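Side-chain contact in tail protein, 43 kDa (Neisseria meningitidis MC58, PDB 3D37), which is of unknown function but is probably a component of a phage-type tail baseplate, as in Mu-like phages: residues T150-L155 with L164-E169. Sequence-based numbering, arbitrary orientation.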
ATOM      1  N   THR A 150     -38.990  20.957  -4.055  1.00 45.19           N
ATOM      2  CA  THR A 150     -38.426  21.225  -2.805  1.00 42.07           C
ATOM      3  C   THR A 150     -38.417  22.721  -2.725  1.00 41.31           C
ATOM      4  O   THR A 150     -38.467  23.405  -3.727  1.00 39.74           O
ATOM      5  CB  THR A 150     -36.953  20.651  -2.727  1.00 42.90           C
ATOM      6  OG1 THR A 150     -36.086  21.333  -3.662  1.00 40.69           O
ATOM      7  CG2 THR A 150     -36.927  19.126  -2.991  1.00 39.70           C
ATOM      8  N   VAL A 151     -38.318  23.251  -1.530  1.00 40.18           N
ATOM      9  CA  VAL A 151     -38.132  24.698  -1.384  1.00 39.70           C
ATOM     10  C   VAL A 151     -36.921  25.197  -2.233  1.00 38.66           C
ATOM     11  O   VAL A 151     -36.998  26.265  -2.897  1.00 37.43           O
ATOM     12  CB  VAL A 151     -38.003  25.091   0.106  1.00 39.49           C
ATOM     13  CG1 VAL A 151     -38.006  26.606   0.270  1.00 40.08           C
ATOM     14  CG2 VAL A 151     -39.137  24.468   0.933  1.00 40.15           C
ATOM     15  N   TRP A 152     -35.822  24.422  -2.186  1.00 37.91           N
ATOM     16  CA  TRP A 152     -34.596  24.709  -2.923  1.00 36.89           C
ATOM     17  C   TRP A 152     -34.804  24.763  -4.438  1.00 35.94           C
ATOM     18  O   TRP A 152     -34.469  25.749  -5.054  1.00 35.39           O
ATOM     19  CB  TRP A 152     -33.438  23.743  -2.583  1.00 34.74           C
ATOM     20  CG  TRP A 152     -32.183  24.417  -2.921  1.00 32.36           C
ATOM     21  CD1 TRP A 152     -31.416  24.231  -4.058  1.00 31.54           C
ATOM     22  CD2 TRP A 152     -31.612  25.510  -2.232  1.00 32.04           C
ATOM     23  NE1 TRP A 152     -30.396  25.137  -4.085  1.00 31.01           N
ATOM     24  CE2 TRP A 152     -30.465  25.921  -2.972  1.00 29.15           C
ATOM     25  CE3 TRP A 152     -31.903  26.146  -1.017  1.00 29.95           C
ATOM     26  CZ2 TRP A 152     -29.625  26.934  -2.545  1.00 31.01           C
ATOM     27  CZ3 TRP A 152     -31.085  27.157  -0.600  1.00 31.50           C
ATOM     28  CH2 TRP A 152     -29.942  27.543  -1.342  1.00 30.71           C
ATOM     29  N   GLN A 153     -35.332  23.705  -5.021  1.00 36.92           N
ATOM     30  CA  GLN A 153     -35.725  23.706  -6.441  1.00 38.21           C
ATOM     31  C   GLN A 153     -36.554  24.894  -6.832  1.00 38.85           C
ATOM     32  O   GLN A 153     -36.285  25.523  -7.861  1.00 39.73           O
ATOM     33  CB  GLN A 153     -36.531  22.472  -6.772  1.00 38.30           C
ATOM     34  CG  GLN A 153     -35.685  21.269  -6.956  1.00 38.80           C
ATOM     35  CD  GLN A 153     -36.508  19.995  -7.074  1.00 39.06           C
ATOM     36  OE1 GLN A 153     -37.542  19.863  -6.428  1.00 41.00           O
ATOM     37  NE2 GLN A 153     -36.026  19.035  -7.866  1.00 38.45           N
ATOM     38  N   ALA A 154     -37.541  25.225  -5.994  1.00 38.88           N
ATOM     39  CA  ALA A 154     -38.428  26.316  -6.267  1.00 38.65           C
ATOM     40  C   ALA A 154     -37.678  27.625  -6.191  1.00 38.64           C
ATOM     41  O   ALA A 154     -37.904  28.556  -6.976  1.00 37.52           O
ATOM     42  CB  ALA A 154     -39.625  26.324  -5.238  1.00 39.17           C
ATOM     43  N   LEU A 155     -36.789  27.710  -5.221  1.00 37.76           N
ATOM     44  CA  LEU A 155     -36.041  28.914  -5.034  1.00 38.20           C
ATOM     45  C   LEU A 155     -35.047  29.139  -6.221  1.00 37.62           C
ATOM     46  O   LEU A 155     -34.797  30.286  -6.632  1.00 35.67           O
ATOM     47  CB  LEU A 155     -35.283  28.785  -3.720  1.00 38.96           C
ATOM     48  CG  LEU A 155     -34.759  29.956  -2.933  1.00 38.74           C
ATOM     49  CD1 LEU A 155     -35.827  30.976  -2.711  1.00 38.22           C
ATOM     50  CD2 LEU A 155     -34.317  29.331  -1.630  1.00 38.79           C
ATOM     51  N   LEU A 164     -30.564  35.072 -11.391  1.00 36.30           N
ATOM     52  CA  LEU A 164     -29.969  35.014 -10.055  1.00 34.93           C
ATOM     53  C   LEU A 164     -29.855  33.562  -9.580  1.00 33.23           C
ATOM     54  O   LEU A 164     -30.206  32.625 -10.296  1.00 32.15           O
ATOM     55  CB  LEU A 164     -30.732  35.918  -9.070  1.00 35.47           C
ATOM     56  CG  LEU A 164     -30.901  37.414  -9.438  1.00 36.01           C
ATOM     57  CD1 LEU A 164     -31.582  38.277  -8.301  1.00 32.99           C
ATOM     58  CD2 LEU A 164     -29.563  38.030  -9.808  1.00 35.69           C
ATOM     59  N   HIS A 165     -29.292  33.375  -8.385  1.00 32.10           N
ATOM     60  CA  HIS A 165     -29.170  32.050  -7.811  1.00 31.62           C
ATOM     61  C   HIS A 165     -29.213  32.154  -6.292  1.00 30.28           C
ATOM     62  O   HIS A 165     -28.707  33.129  -5.740  1.00 29.79           O
ATOM     63  CB  HIS A 165     -27.808  31.416  -8.281  1.00 30.88           C
ATOM     64  CG  HIS A 165     -27.735  29.945  -8.078  1.00 30.41           C
ATOM     65  ND1 HIS A 165     -28.261  29.046  -8.976  1.00 29.82           N
ATOM     66  CD2 HIS A 165     -27.207  29.206  -7.074  1.00 31.56           C
ATOM     67  CE1 HIS A 165     -28.099  27.818  -8.523  1.00 29.33           C
ATOM     68  NE2 HIS A 165     -27.443  27.885  -7.375  1.00 30.96           N
ATOM     69  N   PRO A 166     -29.758  31.133  -5.601  1.00 30.00           N
ATOM     70  CA  PRO A 166     -29.743  31.130  -4.146  1.00 30.28           C
ATOM     71  C   PRO A 166     -28.494  30.494  -3.522  1.00 30.15           C
ATOM     72  O   PRO A 166     -27.979  29.521  -4.059  1.00 27.70           O
ATOM     73  CB  PRO A 166     -30.945  30.259  -3.795  1.00 29.87           C
ATOM     74  CG  PRO A 166     -30.989  29.267  -4.860  1.00 30.07           C
ATOM     75  CD  PRO A 166     -30.447  29.943  -6.119  1.00 30.73           C
ATOM     76  N   TRP A 167     -28.043  31.036  -2.387  1.00 30.72           N
ATOM     77  CA  TRP A 167     -27.119  30.300  -1.520  1.00 31.72           C
ATOM     78  C   TRP A 167     -27.254  30.758  -0.112  1.00 32.15           C
ATOM     79  O   TRP A 167     -27.751  31.847   0.123  1.00 29.50           O
ATOM     80  CB  TRP A 167     -25.663  30.461  -1.973  1.00 31.26           C
ATOM     81  CG  TRP A 167     -25.124  31.867  -1.926  1.00 31.67           C
ATOM     82  CD1 TRP A 167     -24.453  32.437  -0.911  1.00 31.39           C
ATOM     83  CD2 TRP A 167     -25.186  32.861  -2.970  1.00 31.95           C
ATOM     84  NE1 TRP A 167     -24.110  33.732  -1.229  1.00 32.32           N
ATOM     85  CE2 TRP A 167     -24.535  34.000  -2.495  1.00 29.37           C
ATOM     86  CE3 TRP A 167     -25.737  32.882  -4.253  1.00 29.78           C
ATOM     87  CZ2 TRP A 167     -24.377  35.126  -3.261  1.00 32.42           C
ATOM     88  CZ3 TRP A 167     -25.578  33.956  -5.004  1.00 30.03           C
ATOM     89  CH2 TRP A 167     -24.921  35.083  -4.529  1.00 31.64           C
ATOM     90  N   LEU A 168     -26.752  29.933   0.807  1.00 31.88           N
ATOM     91  CA  LEU A 168     -26.499  30.337   2.185  1.00 32.07           C
ATOM     92  C   LEU A 168     -25.116  30.906   2.399  1.00 32.16           C
ATOM     93  O   LEU A 168     -24.114  30.368   1.925  1.00 31.77           O
ATOM     94  CB  LEU A 168     -26.694  29.149   3.166  1.00 33.02           C
ATOM     95  CG  LEU A 168     -28.114  28.751   3.520  1.00 32.11           C
ATOM     96  CD1 LEU A 168     -28.797  29.842   4.394  1.00 31.71           C
ATOM     97  CD2 LEU A 168     -28.866  28.518   2.232  1.00 33.18           C
ATOM     98  N   GLU A 169     -25.090  31.992   3.164  1.00 33.09           N
ATOM     99  CA  GLU A 169     -23.886  32.602   3.644  1.00 34.11           C
ATOM    100  C   GLU A 169     -23.445  31.966   4.937  1.00 32.63           C
ATOM    101  O   GLU A 169     -24.215  31.290   5.600  1.00 32.76           O
ATOM    102  CB  GLU A 169     -24.100  34.100   3.872  1.00 35.73           C
ATOM    103  CG  GLU A 169     -24.503  34.811   2.611  1.00 41.78           C
ATOM    104  CD  GLU A 169     -23.664  36.035   2.314  1.00 49.95           C
ATOM    105  OE1 GLU A 169     -24.004  37.152   2.794  1.00 53.88           O
ATOM    106  OE2 GLU A 169     -22.682  35.884   1.550  1.00 57.45           O
TER
HETATM  107  O   HOH W   1     -27.669  25.563  -5.580  1.00 40.84           O
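P166 CG packs over one face of the W152 indole, toward its rim. It lies 3.5 Å above the indole plane, and the closest side-chain pair is W152 CZ2 with P166 CG, at 3.6 Å. P166 O is nearer still to W152 CZ2, at 3.4 Å, and sits at a slant to the ring. P166 CB also touches CZ2 and CH2 of W152. W152 CZ3 comes within 3.8 Å of L168 CD2, and W152 CH2 is also close to it. At the indole edge, near its plane, CH2 meets the backbone at W167 CA. The CG of W152 stands anti to the backbone N (chi1 -157°), which swings the indole out toward the strand.

L155, one turn along the helix, is the second apolar partner of P166. Its CG packs against P166 CB, and the two side chains run past each other in opposite directions.

No direct hydrogen bond joins the segments. One water bridges them instead: it accepts from W152 NE1 at 3.1 Å and pairs with H165 NE2 at 2.9 Å. The water lies in the indole plane. The imidazole is fixed on its other nitrogen, ND1, by N160, and P166 CD rests over one of its faces.

Further out, T150 and Q153 form a capping box at the helix start. Q153 N donates to T150 OG1 (2.8 Å), and T150 N returns a bond to Q153 OE1 (3.0 Å). A95 and L98 of helix 95-100 pack on W152, and A117 and L120 of helix 113-121 on L155.

This is helix-on-sheet packing: helix 151-161 lies against edge strand 165-168 of a small three-stranded sheet within the gp44-like second domain.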